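Local coordinates for Serine/threonine protein kinase (PDB 4ESQ) that probably transfers phosphate from ATP to serine and threonine residues of proteins, and is seen here as the extracellular sensor domain of this membrane receptor kinase, at residues 45-50 and 114-119; 129-134 and 143-148. One frame throughout, in Å; residues are numbered along the deposited sequence.

Contact 1: 45-50 and 114-119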
ATOM      1  N   VAL A  45      -9.504  14.387   0.861  1.00 15.29           N
ATOM      2  CA  VAL A  45     -10.454  13.325   0.546  1.00 15.28           C
ATOM      3  C   VAL A  45     -11.784  13.672   1.189  1.00 14.21           C
ATOM      4  O   VAL A  45     -11.826  14.043   2.368  1.00 15.19           O
ATOM      5  CB  VAL A  45      -9.965  11.974   1.065  1.00 14.90           C
ATOM      6  CG1 VAL A  45     -10.849  10.844   0.534  1.00 14.52           C
ATOM      7  CG2 VAL A  45      -8.522  11.766   0.637  1.00 13.48           C
ATOM      8  N   SER A  46     -12.858  13.566   0.406  1.00 13.52           N
ATOM      9  CA  SER A  46     -14.192  13.970   0.853  1.00 15.74           C
ATOM     10  C   SER A  46     -14.577  13.274   2.155  1.00 21.70           C
ATOM     11  O   SER A  46     -15.218  13.875   3.021  1.00 19.83           O
ATOM     12  CB  SER A  46     -15.230  13.720  -0.238  1.00 14.81           C
ATOM     13  OG  SER A  46     -15.256  12.362  -0.640  1.00 15.64           O
ATOM     14  N   LEU A  47     -14.190  12.006   2.291  1.00 11.93           N
ATOM     15  CA  LEU A  47     -14.225  11.353   3.594  1.00 13.95           C
ATOM     16  C   LEU A  47     -12.771  11.235   4.065  1.00 13.43           C
ATOM     17  O   LEU A  47     -12.038  10.345   3.626  1.00 12.78           O
ATOM     18  CB  LEU A  47     -14.877   9.968   3.497  1.00 15.22           C
ATOM     19  CG  LEU A  47     -16.317   9.935   2.978  1.00 17.88           C
ATOM     20  CD1 LEU A  47     -16.785   8.498   2.751  1.00 17.49           C
ATOM     21  CD2 LEU A  47     -17.255  10.675   3.932  1.00 17.94           C
ATOM     22  N   PRO A  48     -12.342  12.143   4.954  1.00 15.84           N
ATOM     23  CA  PRO A  48     -10.915  12.240   5.297  1.00 16.54           C
ATOM     24  C   PRO A  48     -10.280  10.925   5.745  1.00 15.96           C
ATOM     25  O   PRO A  48      -9.108  10.693   5.454  1.00 15.84           O
ATOM     26  CB  PRO A  48     -10.900  13.245   6.450  1.00 19.95           C
ATOM     27  CG  PRO A  48     -12.082  14.092   6.236  1.00 19.97           C
ATOM     28  CD  PRO A  48     -13.142  13.187   5.614  1.00 13.66           C
ATOM     29  N   ASP A  49     -11.033  10.072   6.434  1.00 12.91           N
ATOM     30  CA  ASP A  49     -10.448   8.843   6.960  1.00 17.28           C
ATOM     31  C   ASP A  49     -10.313   7.754   5.901  1.00 14.11           C
ATOM     32  O   ASP A  49      -9.874   6.645   6.194  1.00 14.58           O
ATOM     33  CB  ASP A  49     -11.221   8.349   8.180  1.00 18.78           C
ATOM     34  CG  ASP A  49     -10.852   9.116   9.444  1.00 32.62           C
ATOM     35  OD1 ASP A  49      -9.677   9.532   9.561  1.00 28.73           O
ATOM     36  OD2 ASP A  49     -11.728   9.314  10.309  1.00 35.46           O
ATOM     37  N   CYS A  50     -10.680   8.075   4.665  1.00 13.28           N
ATOM     38  CA  CYS A  50     -10.426   7.161   3.557  1.00 12.89           C
ATOM     39  C   CYS A  50      -9.069   7.416   2.894  1.00 13.52           C
ATOM     40  O   CYS A  50      -8.736   6.761   1.909  1.00 13.54           O
ATOM     41  CB  CYS A  50     -11.551   7.231   2.520  1.00 13.41           C
ATOM     42  SG  CYS A  50     -13.127   6.667   3.192  1.00 16.22           S
ATOM     43  N   ALA A 114     -15.734   1.266   2.445  1.00 15.13           N
ATOM     44  CA  ALA A 114     -16.219   0.219   1.543  1.00 16.55           C
ATOM     45  C   ALA A 114     -17.548   0.573   0.889  1.00 15.51           C
ATOM     46  O   ALA A 114     -18.459   1.062   1.551  1.00 14.56           O
ATOM     47  CB  ALA A 114     -16.353  -1.098   2.295  1.00 13.62           C
ATOM     48  N   GLY A 115     -17.654   0.319  -0.410  1.00 14.62           N
ATOM     49  CA  GLY A 115     -18.902   0.533  -1.122  1.00 16.06           C
ATOM     50  C   GLY A 115     -19.297   1.992  -1.290  1.00 19.44           C
ATOM     51  O   GLY A 115     -20.466   2.297  -1.523  1.00 18.42           O
ATOM     52  N   LYS A 116     -18.319   2.887  -1.192  1.00 17.01           N
ATOM     53  CA  LYS A 116     -18.564   4.324  -1.335  1.00 19.86           C
ATOM     54  C   LYS A 116     -17.678   4.961  -2.399  1.00 18.85           C
ATOM     55  O   LYS A 116     -16.587   4.480  -2.692  1.00 16.49           O
ATOM     56  CB  LYS A 116     -18.340   5.043  -0.001  1.00 16.76           C
ATOM     57  CG  LYS A 116     -19.237   4.575   1.127  1.00 18.00           C
ATOM     58  CD  LYS A 116     -18.944   5.353   2.404  1.00 13.27           C
ATOM     59  CE  LYS A 116     -19.764   4.842   3.574  1.00 17.59           C
ATOM     60  NZ  LYS A 116     -19.510   5.666   4.787  1.00 18.98           N
ATOM     61  N   THR A 117     -18.163   6.050  -2.990  1.00 19.54           N
ATOM     62  CA  THR A 117     -17.333   6.867  -3.858  1.00 20.73           C
ATOM     63  C   THR A 117     -16.856   8.084  -3.069  1.00 20.21           C
ATOM     64  O   THR A 117     -17.638   8.705  -2.355  1.00 23.82           O
ATOM     65  CB  THR A 117     -18.101   7.321  -5.118  1.00 18.64           C
ATOM     66  OG1 THR A 117     -18.594   6.176  -5.822  1.00 19.72           O
ATOM     67  CG2 THR A 117     -17.185   8.118  -6.045  1.00 16.84           C
ATOM     68  N   VAL A 118     -15.566   8.399  -3.175  1.00 15.47           N
ATOM     69  CA  VAL A 118     -14.999   9.589  -2.548  1.00 15.37           C
ATOM     70  C   VAL A 118     -14.425  10.523  -3.614  1.00 15.84           C
ATOM     71  O   VAL A 118     -14.071  10.080  -4.716  1.00 14.99           O
ATOM     72  CB  VAL A 118     -13.894   9.235  -1.511  1.00 16.59           C
ATOM     73  CG1 VAL A 118     -14.492   8.434  -0.363  1.00 18.21           C
ATOM     74  CG2 VAL A 118     -12.745   8.466  -2.171  1.00 13.75           C
ATOM     75  N   THR A 119     -14.371  11.814  -3.293  1.00 15.08           N
ATOM     76  CA  THR A 119     -13.743  12.808  -4.151  1.00 14.67           C
ATOM     77  C   THR A 119     -12.341  13.073  -3.606  1.00 15.27           C
ATOM     78  O   THR A 119     -12.160  13.254  -2.401  1.00 15.68           O
ATOM     79  CB  THR A 119     -14.546  14.132  -4.157  1.00 15.54           C
ATOM     80  OG1 THR A 119     -15.900  13.876  -4.552  1.00 19.60           O
ATOM     81  CG2 THR A 119     -13.943  15.126  -5.120  1.00 18.25           C
TER
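Val-118 turns its side chain into the 45-50 segment, where its branches meet different neighbours. Val-45 CG1, anti to its own backbone N (chi1 -171°), comes within 4.0 Å of Val-118 CB and also touches CG2, the two side chains crossing obliquely. The other branch, Val-118 CG1, packs 3.9 Å from Leu-47 CD1 and 4.2 Å from Cys-50 SG. Leu-54 of helix 51-54 touches both valines. Val-45, Val-118 and Cys-50 make up the buried part of the contact, while Leu-47 lies at its margin and leads out to solvent.

Ser-46 grips Thr-119 beside it. Its backbone N donates to Thr-119 O at 2.9 Å, while its hydroxyl OG accepts a hydrogen bond from Thr-119 N, OG to N 2.8 Å, in a fairly straight bond (166° at the hydrogen). Strand 44-45 is the outermost strand on this side of the antiparallel sheet of the PknH-like extracellular domain. The chain leaves that strand at Ser-46, so the serine OG supplies the acceptor where a regular hydrogen-bonded strand pair would use a carbonyl. The segment then turns through a short 3-10 stretch to Cys-50, whose SG is joined by a disulfide to Cys-113, just before the partner segment.

The solvent side is more open. Leu-47 is partly exposed, and its CD1 makes a single contact with the extended, exposed chain of Lys-116, at CD, 3.8 Å away, the two side chains crossing at about a right angle. The lysine touches the leucine through this methylene, whereas its NZ is hydrogen-bonded to Asn-112 O.

Contact 2: 129-134 and 143-148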
ATOM      1  N   TRP A 129     -13.165   8.334  -6.826  1.00 15.03           N
ATOM      2  CA  TRP A 129     -12.749   6.936  -6.743  1.00 12.81           C
ATOM      3  C   TRP A 129     -13.791   6.140  -5.975  1.00 14.05           C
ATOM      4  O   TRP A 129     -14.286   6.600  -4.946  1.00 15.22           O
ATOM      5  CB  TRP A 129     -11.410   6.812  -6.027  1.00 14.17           C
ATOM      6  CG  TRP A 129     -10.237   7.299  -6.805  1.00 16.80           C
ATOM      7  CD1 TRP A 129      -9.869   8.604  -7.011  1.00 22.91           C
ATOM      8  CD2 TRP A 129      -9.247   6.493  -7.462  1.00 19.82           C
ATOM      9  NE1 TRP A 129      -8.713   8.654  -7.764  1.00 22.06           N
ATOM     10  CE2 TRP A 129      -8.315   7.373  -8.052  1.00 25.93           C
ATOM     11  CE3 TRP A 129      -9.061   5.110  -7.608  1.00 18.03           C
ATOM     12  CZ2 TRP A 129      -7.214   6.915  -8.781  1.00 23.83           C
ATOM     13  CZ3 TRP A 129      -7.965   4.659  -8.338  1.00 19.00           C
ATOM     14  CH2 TRP A 129      -7.059   5.561  -8.911  1.00 21.75           C
ATOM     15  N   THR A 130     -14.099   4.937  -6.462  1.00 13.32           N
ATOM     16  CA  THR A 130     -15.123   4.095  -5.848  1.00 12.12           C
ATOM     17  C   THR A 130     -14.497   2.854  -5.204  1.00 14.60           C
ATOM     18  O   THR A 130     -13.782   2.121  -5.873  1.00 16.98           O
ATOM     19  CB  THR A 130     -16.140   3.623  -6.907  1.00 15.83           C
ATOM     20  OG1 THR A 130     -16.708   4.757  -7.579  1.00 18.66           O
ATOM     21  CG2 THR A 130     -17.240   2.821  -6.256  1.00 22.08           C
ATOM     22  N   PHE A 131     -14.771   2.629  -3.916  1.00 13.12           N
ATOM     23  CA  PHE A 131     -14.261   1.446  -3.214  1.00 10.47           C
ATOM     24  C   PHE A 131     -15.209   0.256  -3.364  1.00 17.42           C
ATOM     25  O   PHE A 131     -16.433   0.411  -3.296  1.00 13.15           O
ATOM     26  CB  PHE A 131     -14.094   1.731  -1.726  1.00 12.25           C
ATOM     27  CG  PHE A 131     -13.033   2.732  -1.421  1.00 13.16           C
ATOM     28  CD1 PHE A 131     -11.698   2.354  -1.413  1.00 12.15           C
ATOM     29  CD2 PHE A 131     -13.363   4.040  -1.124  1.00 18.22           C
ATOM     30  CE1 PHE A 131     -10.698   3.281  -1.123  1.00 17.60           C
ATOM     31  CE2 PHE A 131     -12.369   4.971  -0.825  1.00 21.95           C
ATOM     32  CZ  PHE A 131     -11.042   4.585  -0.831  1.00 15.45           C
ATOM     33  N   ALA A 132     -14.628  -0.927  -3.543  1.00 15.12           N
ATOM     34  CA  ALA A 132     -15.378  -2.173  -3.439  1.00 16.45           C
ATOM     35  C   ALA A 132     -15.492  -2.542  -1.963  1.00 15.03           C
ATOM     36  O   ALA A 132     -15.288  -1.698  -1.086  1.00 13.67           O
ATOM     37  CB  ALA A 132     -14.678  -3.270  -4.225  1.00 16.70           C
ATOM     38  N   ASP A 133     -15.810  -3.797  -1.668  1.00 16.17           N
ATOM     39  CA  ASP A 133     -15.832  -4.225  -0.275  1.00 17.47           C
ATOM     40  C   ASP A 133     -14.431  -4.619   0.200  1.00 14.91           C
ATOM     41  O   ASP A 133     -13.568  -4.989  -0.593  1.00 15.92           O
ATOM     42  CB  ASP A 133     -16.830  -5.368  -0.053  1.00 17.66           C
ATOM     43  CG  ASP A 133     -18.266  -4.874   0.087  1.00 32.79           C
ATOM     44  OD1 ASP A 133     -18.483  -3.641   0.142  1.00 29.97           O
ATOM     45  OD2 ASP A 133     -19.181  -5.720   0.157  1.00 41.44           O
ATOM     46  N   VAL A 134     -14.200  -4.499   1.500  1.00 11.83           N
ATOM     47  CA  VAL A 134     -12.933  -4.907   2.074  1.00 14.96           C
ATOM     48  C   VAL A 134     -12.868  -6.426   2.114  1.00 16.10           C
ATOM     49  O   VAL A 134     -13.804  -7.094   2.568  1.00 16.70           O
ATOM     50  CB  VAL A 134     -12.740  -4.343   3.501  1.00 16.39           C
ATOM     51  CG1 VAL A 134     -11.485  -4.922   4.127  1.00 16.52           C
ATOM     52  CG2 VAL A 134     -12.667  -2.826   3.469  1.00 15.73           C
ATOM     53  N   VAL A 143      -8.589  -3.978  -0.541  1.00 12.06           N
ATOM     54  CA  VAL A 143      -9.758  -3.333  -1.122  1.00 12.63           C
ATOM     55  C   VAL A 143      -9.377  -2.801  -2.489  1.00 12.60           C
ATOM     56  O   VAL A 143      -8.257  -2.326  -2.681  1.00 14.21           O
ATOM     57  CB  VAL A 143     -10.326  -2.193  -0.216  1.00 11.11           C
ATOM     58  CG1 VAL A 143      -9.337  -1.034  -0.115  1.00 13.53           C
ATOM     59  CG2 VAL A 143     -11.680  -1.698  -0.750  1.00 13.30           C
ATOM     60  N   ILE A 144     -10.299  -2.909  -3.442  1.00 13.29           N
ATOM     61  CA  ILE A 144     -10.077  -2.380  -4.780  1.00 11.38           C
ATOM     62  C   ILE A 144     -10.808  -1.053  -4.948  1.00 12.81           C
ATOM     63  O   ILE A 144     -11.973  -0.928  -4.581  1.00 14.40           O
ATOM     64  CB  ILE A 144     -10.532  -3.393  -5.849  1.00 19.32           C
ATOM     65  CG1 ILE A 144      -9.606  -4.611  -5.833  1.00 15.34           C
ATOM     66  CG2 ILE A 144     -10.523  -2.764  -7.229  1.00 15.85           C
ATOM     67  CD1 ILE A 144     -10.124  -5.752  -6.666  1.00 17.14           C
ATOM     68  N   ASP A 145     -10.110  -0.049  -5.465  1.00 13.20           N
ATOM     69  CA  ASP A 145     -10.760   1.221  -5.762  1.00 16.98           C
ATOM     70  C   ASP A 145     -10.659   1.513  -7.249  1.00 16.32           C
ATOM     71  O   ASP A 145      -9.677   1.171  -7.896  1.00 15.32           O
ATOM     72  CB  ASP A 145     -10.178   2.360  -4.933  1.00 18.00           C
ATOM     73  CG  ASP A 145      -8.690   2.278  -4.809  1.00 23.23           C
ATOM     74  OD1 ASP A 145      -8.034   1.999  -5.833  1.00 35.01           O
ATOM     75  OD2 ASP A 145      -8.175   2.470  -3.685  1.00 25.06           O
ATOM     76  N   THR A 146     -11.688   2.141  -7.784  1.00 13.63           N
ATOM     77  CA  THR A 146     -11.812   2.298  -9.225  1.00 16.10           C
ATOM     78  C   THR A 146     -11.942   3.770  -9.554  1.00 17.08           C
ATOM     79  O   THR A 146     -12.804   4.453  -8.999  1.00 17.06           O
ATOM     80  CB  THR A 146     -13.060   1.555  -9.727  1.00 20.67           C
ATOM     81  OG1 THR A 146     -12.973   0.171  -9.355  1.00 17.77           O
ATOM     82  CG2 THR A 146     -13.202   1.686 -11.239  1.00 19.67           C
ATOM     83  N   GLN A 147     -11.082   4.268 -10.439  1.00 14.21           N
ATOM     84  CA  GLN A 147     -11.125   5.680 -10.799  1.00 17.32           C
ATOM     85  C   GLN A 147     -12.242   5.929 -11.807  1.00 14.62           C
ATOM     86  O   GLN A 147     -12.396   5.182 -12.768  1.00 18.79           O
ATOM     87  CB  GLN A 147      -9.784   6.164 -11.368  1.00 20.73           C
ATOM     88  CG  GLN A 147      -9.845   7.620 -11.854  1.00 25.89           C
ATOM     89  CD  GLN A 147      -8.489   8.225 -12.199  1.00 35.71           C
ATOM     90  OE1 GLN A 147      -7.556   7.525 -12.578  1.00 33.34           O
ATOM     91  NE2 GLN A 147      -8.382   9.542 -12.061  1.00 37.88           N
ATOM     92  N   GLU A 148     -13.031   6.973 -11.585  1.00 18.24           N
ATOM     93  CA  GLU A 148     -14.135   7.294 -12.499  1.00 19.57           C
ATOM     94  C   GLU A 148     -13.682   7.442 -13.961  1.00 22.17           C
ATOM     95  O   GLU A 148     -12.511   7.705 -14.241  1.00 25.30           O
ATOM     96  CB  GLU A 148     -14.862   8.562 -12.042  1.00 25.23           C
ATOM     97  CG  GLU A 148     -14.113   9.852 -12.352  1.00 26.55           C
ATOM     98  CD  GLU A 148     -14.869  11.096 -11.916  1.00 30.50           C
ATOM     99  OE1 GLU A 148     -16.116  11.105 -12.036  1.00 27.87           O
ATOM    100  OE2 GLU A 148     -14.219  12.062 -11.443  1.00 23.99           O
TER
HETATM  101  O   HOH W   1     -13.872  -0.796  -6.985  1.00 21.21           O
HETATM  102  O   HOH W   2     -15.462   5.364  -9.870  1.00 25.57           O
HETATM  103  O   HOH W   3     -12.064  -5.351  -2.795  1.00 15.87           O
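The antiparallel β-hairpin of strands 125-131 and 141-147 sets Thr-130 opposite Thr-146 as a hydrogen-bonded pair, flanked by the non-hydrogen-bonded pairs Trp-129 with Gln-147 and Phe-131 with Asp-145. Both threonine amides bond to the partner's carbonyl, Thr-130 N to Thr-146 O at 2.9 Å and Thr-146 N to Thr-130 O at 2.8 Å. Ala-132 N continues the pairing to Ile-144 O.

On the face carrying Trp-129, Phe-131, Asp-145 and Gln-147, Gln-147 CB sits 3.6 Å from the centroid of the six-membered ring of Trp-129, 6° off its normal, in a CH-pi contact. Gln-147 CG, anti to the backbone N (chi1 176°), lies above the CE2-CZ2 bond of the indole, and the amide passes beyond the rim at CZ2, its plane tilted 17° from that of the ring. The Gln-147 side chain is also about 3 Å from a bound bis-tris molecule, probably from the crystallisation liquor. Asp-145 lies between the two aromatics, OD1 3.7 Å from Trp-129 CZ3 and OD2 3.7 Å from Phe-131 CE1. Helix 51-54 touches all three through Leu-54.

The threonine face is wetter. One water donates to Thr-130 O, Ile-144 O and Thr-146 OG1, bridging the strands, and another links Thr-130 OG1 to Thr-146 O. The two hydroxyls have further partners in Thr-117 and Glu-154.

The hairpin thus has a hydrated threonine side and an aromatic side holding a buried carboxylate, and such surroundings would tend to raise the pKa of Asp-145 unless other polar groups offset them.

In the fold
From the N terminus, the chain first reaches 45-50 at one margin of the sheet, then passes through helices, strands 69-76 and 84-92 and helix 96-111 before 114-119 returns to it. Contact 1 therefore closes a long loop of 63 residues, near the Cys-50 to Cys-113 disulfide. Contact 2 follows in series, neither nested nor crossed, and closes a short hairpin of eight intervening residues. Strands 117-122 and 125-131 are successive in the chain and adjacent in the sheet, bonded through Val-118 N to Trp-129 O (2.8 Å). Contact 1 joins strand 44-45 to strand 117-122 and contact 2 joins 125-131 to 141-147, the pairing between 117-122 and 125-131 connecting the two.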